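Long-range contact in glutamyl-tRNA synthetase (Methanothermobacter thermautotrophicus, PDB 3AII), which probably attaches glutamate to its tRNA, activating the amino acid with ATP to Glu-AMP before transferring it to the acceptor end: residues 99-111 against 142-155. Numbering follows the deposited sequence.
Sequences LRFAPNPSGPLHI and RVDPEAYDMIPADL. With EDO (1,2-ethanediol), chain C.
P105 O and L109 N, in the predicted HIGH motif of this class I synthetase, bond to D144 N, before the turn that leads into helix 147-158, and to D154 OD2, about two turns into that helix. The motif loop follows strand 98-101 of the Rossmann-type catalytic domain and leads into helix 111-126. At one end D144 N donates to P105 O (2.8 Å, 164° at the hydrogen), while the P105 ring meets both methyls of V143 through CG and sets CB against A147 CB and over a face of the Y148 ring, whose hydroxyl bonds to D137. At the other, D154 OD2 takes L109 N nearly along its own C-O axis (2.9 Å). CG of D154 lies anti to the carbonyl carbon (chi1 -69°), which turns the carboxylate to the loop; OD1 pairs with R356 and accepts from O1 of an ethanediol, probably left from crystallisation. With an alanine here in place of D154, L109 N would probably lose its acceptor and R356 its carboxylate partner. Beside these bonds lies an apolar seam. I151 reaches P103 with CG2 (4.0 Å to CG), while its CG1 meets L109 CD2, the two side chains crossing at about a right angle. L155 sends both methyls obliquely to the CD2-CE2 side of F101, and its CD2 also meets L109 CD1 (4.0 Å). Bent at chi3 (-54°), M150 lies alongside P108 and brings CE tightly to CD of that ring (3.4 Å). One water donates to both L109 O (2.9 Å) and D154 OD2 (2.8 Å), giving this oxygen a second donor beside L109 N.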
loop_
_atom_site.group_PDB
_atom_site.type_symbol
_atom_site.label_atom_id
_atom_site.label_comp_id
_atom_site.label_asym_id
_atom_site.label_seq_id
_atom_site.Cartn_x
_atom_site.Cartn_y
_atom_site.Cartn_z
ATOM N N LEU A 99 21.408 0.241 -1.949
ATOM C CA LEU A 99 20.155 -0.170 -2.564
ATOM C C LEU A 99 19.285 1.057 -2.755
ATOM O O LEU A 99 19.578 2.119 -2.204
ATOM C CB LEU A 99 19.458 -1.184 -1.664
ATOM C CG LEU A 99 20.313 -2.421 -1.357
ATOM C CD1 LEU A 99 20.426 -2.625 0.151
ATOM C CD2 LEU A 99 19.727 -3.645 -2.032
ATOM N N ARG A 100 18.230 0.939 -3.548
ATOM C CA ARG A 100 17.316 2.066 -3.685
ATOM C C ARG A 100 15.871 1.600 -3.698
ATOM O O ARG A 100 15.572 0.423 -3.983
ATOM C CB ARG A 100 17.640 2.900 -4.940
ATOM C CG ARG A 100 16.988 2.399 -6.248
ATOM C CD ARG A 100 17.466 1.042 -6.702
ATOM N NE ARG A 100 17.552 0.989 -8.171
ATOM C CZ ARG A 100 16.610 0.487 -8.966
ATOM N NH1 ARG A 100 15.487 -0.028 -8.464
ATOM N NH2 ARG A 100 16.794 0.501 -10.282
ATOM N N PHE A 101 14.973 2.514 -3.335
ATOM C CA PHE A 101 13.535 2.294 -3.463
ATOM C C PHE A 101 13.100 3.433 -4.364
ATOM O O PHE A 101 13.369 4.592 -4.051
ATOM C CB PHE A 101 12.821 2.396 -2.108
ATOM C CG PHE A 101 11.321 2.436 -2.221
ATOM C CD1 PHE A 101 10.635 1.420 -2.874
ATOM C CD2 PHE A 101 10.600 3.492 -1.697
ATOM C CE1 PHE A 101 9.246 1.460 -2.998
ATOM C CE2 PHE A 101 9.220 3.554 -1.814
ATOM C CZ PHE A 101 8.538 2.540 -2.472
ATOM N N ALA A 102 12.471 3.113 -5.490
ATOM C CA ALA A 102 12.294 4.120 -6.553
ATOM C C ALA A 102 10.864 4.193 -7.077
ATOM O O ALA A 102 10.582 3.744 -8.197
ATOM C CB ALA A 102 13.265 3.842 -7.706
ATOM N N PRO A 103 9.956 4.784 -6.287
ATOM C CA PRO A 103 8.551 4.870 -6.692
ATOM C C PRO A 103 8.299 6.040 -7.626
ATOM O O PRO A 103 9.070 7.002 -7.621
ATOM C CB PRO A 103 7.825 5.115 -5.364
ATOM C CG PRO A 103 8.827 5.900 -4.543
ATOM C CD PRO A 103 10.198 5.383 -4.960
ATOM N N ASN A 104 7.229 5.959 -8.411
ATOM C CA ASN A 104 6.746 7.124 -9.156
ATOM C C ASN A 104 5.773 7.909 -8.295
ATOM O O ASN A 104 5.068 7.333 -7.465
ATOM C CB ASN A 104 6.028 6.694 -10.433
ATOM C CG ASN A 104 6.842 5.734 -11.258
ATOM O OD1 ASN A 104 7.901 6.089 -11.775
ATOM N ND2 ASN A 104 6.353 4.505 -11.390
ATOM N N PRO A 105 5.702 9.228 -8.494
ATOM C CA PRO A 105 4.770 9.999 -7.665
ATOM C C PRO A 105 3.355 10.074 -8.242
ATOM O O PRO A 105 2.788 11.152 -8.322
ATOM C CB PRO A 105 5.408 11.384 -7.654
ATOM C CG PRO A 105 6.031 11.493 -9.014
ATOM C CD PRO A 105 6.503 10.093 -9.386
ATOM N N SER A 106 2.797 8.938 -8.632
ATOM C CA SER A 106 1.442 8.900 -9.189
ATOM C C SER A 106 0.365 8.929 -8.098
ATOM O O SER A 106 -0.832 9.054 -8.379
ATOM C CB SER A 106 1.279 7.666 -10.068
ATOM O OG SER A 106 1.555 6.490 -9.332
ATOM N N GLY A 107 0.805 8.811 -6.850
ATOM C CA GLY A 107 -0.070 8.856 -5.683
ATOM C C GLY A 107 0.710 8.276 -4.517
ATOM O O GLY A 107 1.903 8.035 -4.641
ATOM N N PRO A 108 0.046 8.040 -3.377
ATOM C CA PRO A 108 0.741 7.473 -2.214
ATOM C C PRO A 108 1.005 5.980 -2.397
ATOM O O PRO A 108 0.521 5.397 -3.370
ATOM C CB PRO A 108 -0.249 7.709 -1.078
ATOM C CG PRO A 108 -1.579 7.601 -1.747
ATOM C CD PRO A 108 -1.391 8.226 -3.123
ATOM N N LEU A 109 1.753 5.368 -1.480
ATOM C CA LEU A 109 2.141 3.961 -1.629
ATOM C C LEU A 109 1.015 2.946 -1.399
ATOM O O LEU A 109 0.122 3.150 -0.574
ATOM C CB LEU A 109 3.303 3.634 -0.693
ATOM C CG LEU A 109 4.547 4.509 -0.814
ATOM C CD1 LEU A 109 5.650 3.954 0.069
ATOM C CD2 LEU A 109 5.006 4.589 -2.282
ATOM N N HIS A 110 1.073 1.842 -2.135
ATOM C CA HIS A 110 0.167 0.726 -1.900
ATOM C C HIS A 110 0.945 -0.510 -1.453
ATOM O O HIS A 110 2.150 -0.455 -1.243
ATOM C CB HIS A 110 -0.710 0.443 -3.126
ATOM C CG HIS A 110 0.056 0.261 -4.397
ATOM N ND1 HIS A 110 0.827 -0.854 -4.647
ATOM C CD2 HIS A 110 0.162 1.046 -5.495
ATOM C CE1 HIS A 110 1.380 -0.744 -5.843
ATOM N NE2 HIS A 110 0.992 0.400 -6.377
ATOM N N ILE A 111 0.249 -1.624 -1.249
ATOM C CA ILE A 111 0.902 -2.829 -0.740
ATOM C C ILE A 111 2.056 -3.339 -1.598
ATOM O O ILE A 111 3.075 -3.804 -1.076
ATOM C CB ILE A 111 -0.129 -3.968 -0.487
ATOM C CG1 ILE A 111 -0.806 -3.764 0.860
ATOM C CG2 ILE A 111 0.555 -5.323 -0.495
ATOM C CD1 ILE A 111 0.113 -4.022 2.032
ATOM N N ARG A 142 1.885 12.285 -15.426
ATOM C CA ARG A 142 1.517 11.259 -14.452
ATOM C C ARG A 142 1.963 11.603 -13.038
ATOM O O ARG A 142 2.051 10.728 -12.179
ATOM C CB ARG A 142 2.098 9.902 -14.847
ATOM C CG ARG A 142 1.819 9.506 -16.289
ATOM C CD ARG A 142 0.363 9.120 -16.509
ATOM N NE ARG A 142 -0.016 9.194 -17.919
ATOM C CZ ARG A 142 0.411 8.354 -18.858
ATOM N NH1 ARG A 142 1.244 7.369 -18.548
ATOM N NH2 ARG A 142 0.009 8.505 -20.112
ATOM N N VAL A 143 2.256 12.873 -12.798
ATOM C CA VAL A 143 2.679 13.290 -11.469
ATOM C C VAL A 143 1.523 13.820 -10.630
ATOM O O VAL A 143 0.785 14.714 -11.053
ATOM C CB VAL A 143 3.749 14.374 -11.544
ATOM C CG1 VAL A 143 4.046 14.908 -10.149
ATOM C CG2 VAL A 143 5.013 13.829 -12.223
ATOM N N ASP A 144 1.377 13.264 -9.435
ATOM C CA ASP A 144 0.454 13.800 -8.448
ATOM C C ASP A 144 1.260 14.632 -7.460
ATOM O O ASP A 144 2.073 14.103 -6.703
ATOM C CB ASP A 144 -0.275 12.664 -7.734
ATOM C CG ASP A 144 -1.307 13.163 -6.753
ATOM O OD1 ASP A 144 -1.980 12.324 -6.127
ATOM O OD2 ASP A 144 -1.440 14.393 -6.604
ATOM N N PRO A 145 1.062 15.952 -7.486
ATOM C CA PRO A 145 1.856 16.886 -6.684
ATOM C C PRO A 145 1.876 16.512 -5.201
ATOM O O PRO A 145 2.881 16.729 -4.531
ATOM C CB PRO A 145 1.118 18.215 -6.869
ATOM C CG PRO A 145 0.390 18.072 -8.138
ATOM C CD PRO A 145 0.006 16.636 -8.250
ATOM N N GLU A 146 0.782 15.953 -4.699
ATOM C CA GLU A 146 0.695 15.622 -3.281
ATOM C C GLU A 146 1.602 14.444 -2.897
ATOM O O GLU A 146 1.993 14.299 -1.736
ATOM C CB GLU A 146 -0.764 15.349 -2.887
ATOM C CG GLU A 146 -1.383 14.166 -3.622
ATOM C CD GLU A 146 -2.902 14.163 -3.587
ATOM O OE1 GLU A 146 -3.487 15.012 -2.880
ATOM O OE2 GLU A 146 -3.509 13.311 -4.278
ATOM N N ALA A 147 1.948 13.613 -3.876
ATOM C CA ALA A 147 2.728 12.411 -3.605
ATOM C C ALA A 147 4.143 12.674 -3.104
ATOM O O ALA A 147 4.728 11.832 -2.423
ATOM C CB ALA A 147 2.762 11.505 -4.839
ATOM N N TYR A 148 4.726 13.815 -3.461
ATOM C CA TYR A 148 6.086 14.092 -3.023
ATOM C C TYR A 148 6.191 14.065 -1.504
ATOM O O TYR A 148 7.185 13.600 -0.949
ATOM C CB TYR A 148 6.584 15.440 -3.546
ATOM C CG TYR A 148 6.775 15.465 -5.047
ATOM C CD1 TYR A 148 7.903 14.906 -5.630
ATOM C CD2 TYR A 148 5.821 16.036 -5.873
ATOM C CE1 TYR A 148 8.081 14.930 -7.005
ATOM C CE2 TYR A 148 5.983 16.063 -7.237
ATOM C CZ TYR A 148 7.109 15.510 -7.801
ATOM O OH TYR A 148 7.256 15.547 -9.169
ATOM N N ASP A 149 5.172 14.588 -0.839
ATOM C CA ASP A 149 5.161 14.560 0.623
ATOM C C ASP A 149 4.566 13.272 1.183
ATOM O O ASP A 149 4.966 12.819 2.258
ATOM C CB ASP A 149 4.412 15.768 1.179
ATOM C CG ASP A 149 5.174 17.069 0.982
ATOM O OD1 ASP A 149 6.426 17.039 0.942
ATOM O OD2 ASP A 149 4.514 18.123 0.866
ATOM N N MET A 150 3.617 12.681 0.463
ATOM C CA MET A 150 2.929 11.492 0.973
ATOM C C MET A 150 3.842 10.269 1.032
ATOM O O MET A 150 3.794 9.485 1.988
ATOM C CB MET A 150 1.668 11.166 0.163
ATOM C CG MET A 150 0.544 12.175 0.307
ATOM S SD MET A 150 -0.949 11.592 -0.523
ATOM C CE MET A 150 -0.330 11.262 -2.169
ATOM N N ILE A 151 4.674 10.108 0.009
ATOM C CA ILE A 151 5.540 8.944 -0.073
ATOM C C ILE A 151 6.513 8.816 1.103
ATOM O O ILE A 151 6.607 7.763 1.712
ATOM C CB ILE A 151 6.249 8.881 -1.444
ATOM C CG1 ILE A 151 5.232 8.443 -2.509
ATOM C CG2 ILE A 151 7.438 7.918 -1.391
ATOM C CD1 ILE A 151 5.745 8.558 -3.946
ATOM N N PRO A 152 7.242 9.887 1.434
ATOM C CA PRO A 152 8.132 9.686 2.583
ATOM C C PRO A 152 7.373 9.450 3.891
ATOM O O PRO A 152 7.834 8.707 4.756
ATOM C CB PRO A 152 8.941 10.991 2.644
ATOM C CG PRO A 152 8.314 11.918 1.638
ATOM C CD PRO A 152 7.572 11.096 0.662
ATOM N N ALA A 153 6.211 10.068 4.036
ATOM C CA ALA A 153 5.396 9.835 5.224
ATOM C C ALA A 153 4.986 8.353 5.320
ATOM O O ALA A 153 4.994 7.758 6.411
ATOM C CB ALA A 153 4.167 10.746 5.210
ATOM N N ASP A 154 4.632 7.761 4.176
ATOM C CA ASP A 154 4.238 6.349 4.132
ATOM C C ASP A 154 5.412 5.460 4.502
ATOM O O ASP A 154 5.240 4.457 5.198
ATOM C CB ASP A 154 3.729 5.946 2.743
ATOM C CG ASP A 154 2.372 6.580 2.380
ATOM O OD1 ASP A 154 1.726 7.256 3.212
ATOM O OD2 ASP A 154 1.964 6.417 1.214
ATOM N N LEU A 155 6.603 5.806 4.012
ATOM C CA LEU A 155 7.813 5.060 4.348
ATOM C C LEU A 155 8.104 5.115 5.847
ATOM O O LEU A 155 8.495 4.116 6.448
ATOM C CB LEU A 155 9.009 5.623 3.585
ATOM C CG LEU A 155 9.026 5.226 2.118
ATOM C CD1 LEU A 155 10.179 5.911 1.383
ATOM C CD2 LEU A 155 9.154 3.714 2.018
HETATM C C1 EDO C . 0.571 5.782 5.787
HETATM O O1 EDO C . 1.104 7.121 5.785
HETATM C C2 EDO C . -0.139 5.533 7.113
HETATM O O2 EDO C . -1.239 6.446 7.240
HETATM O O HOH W 1 -0.606 5.247 1.308
#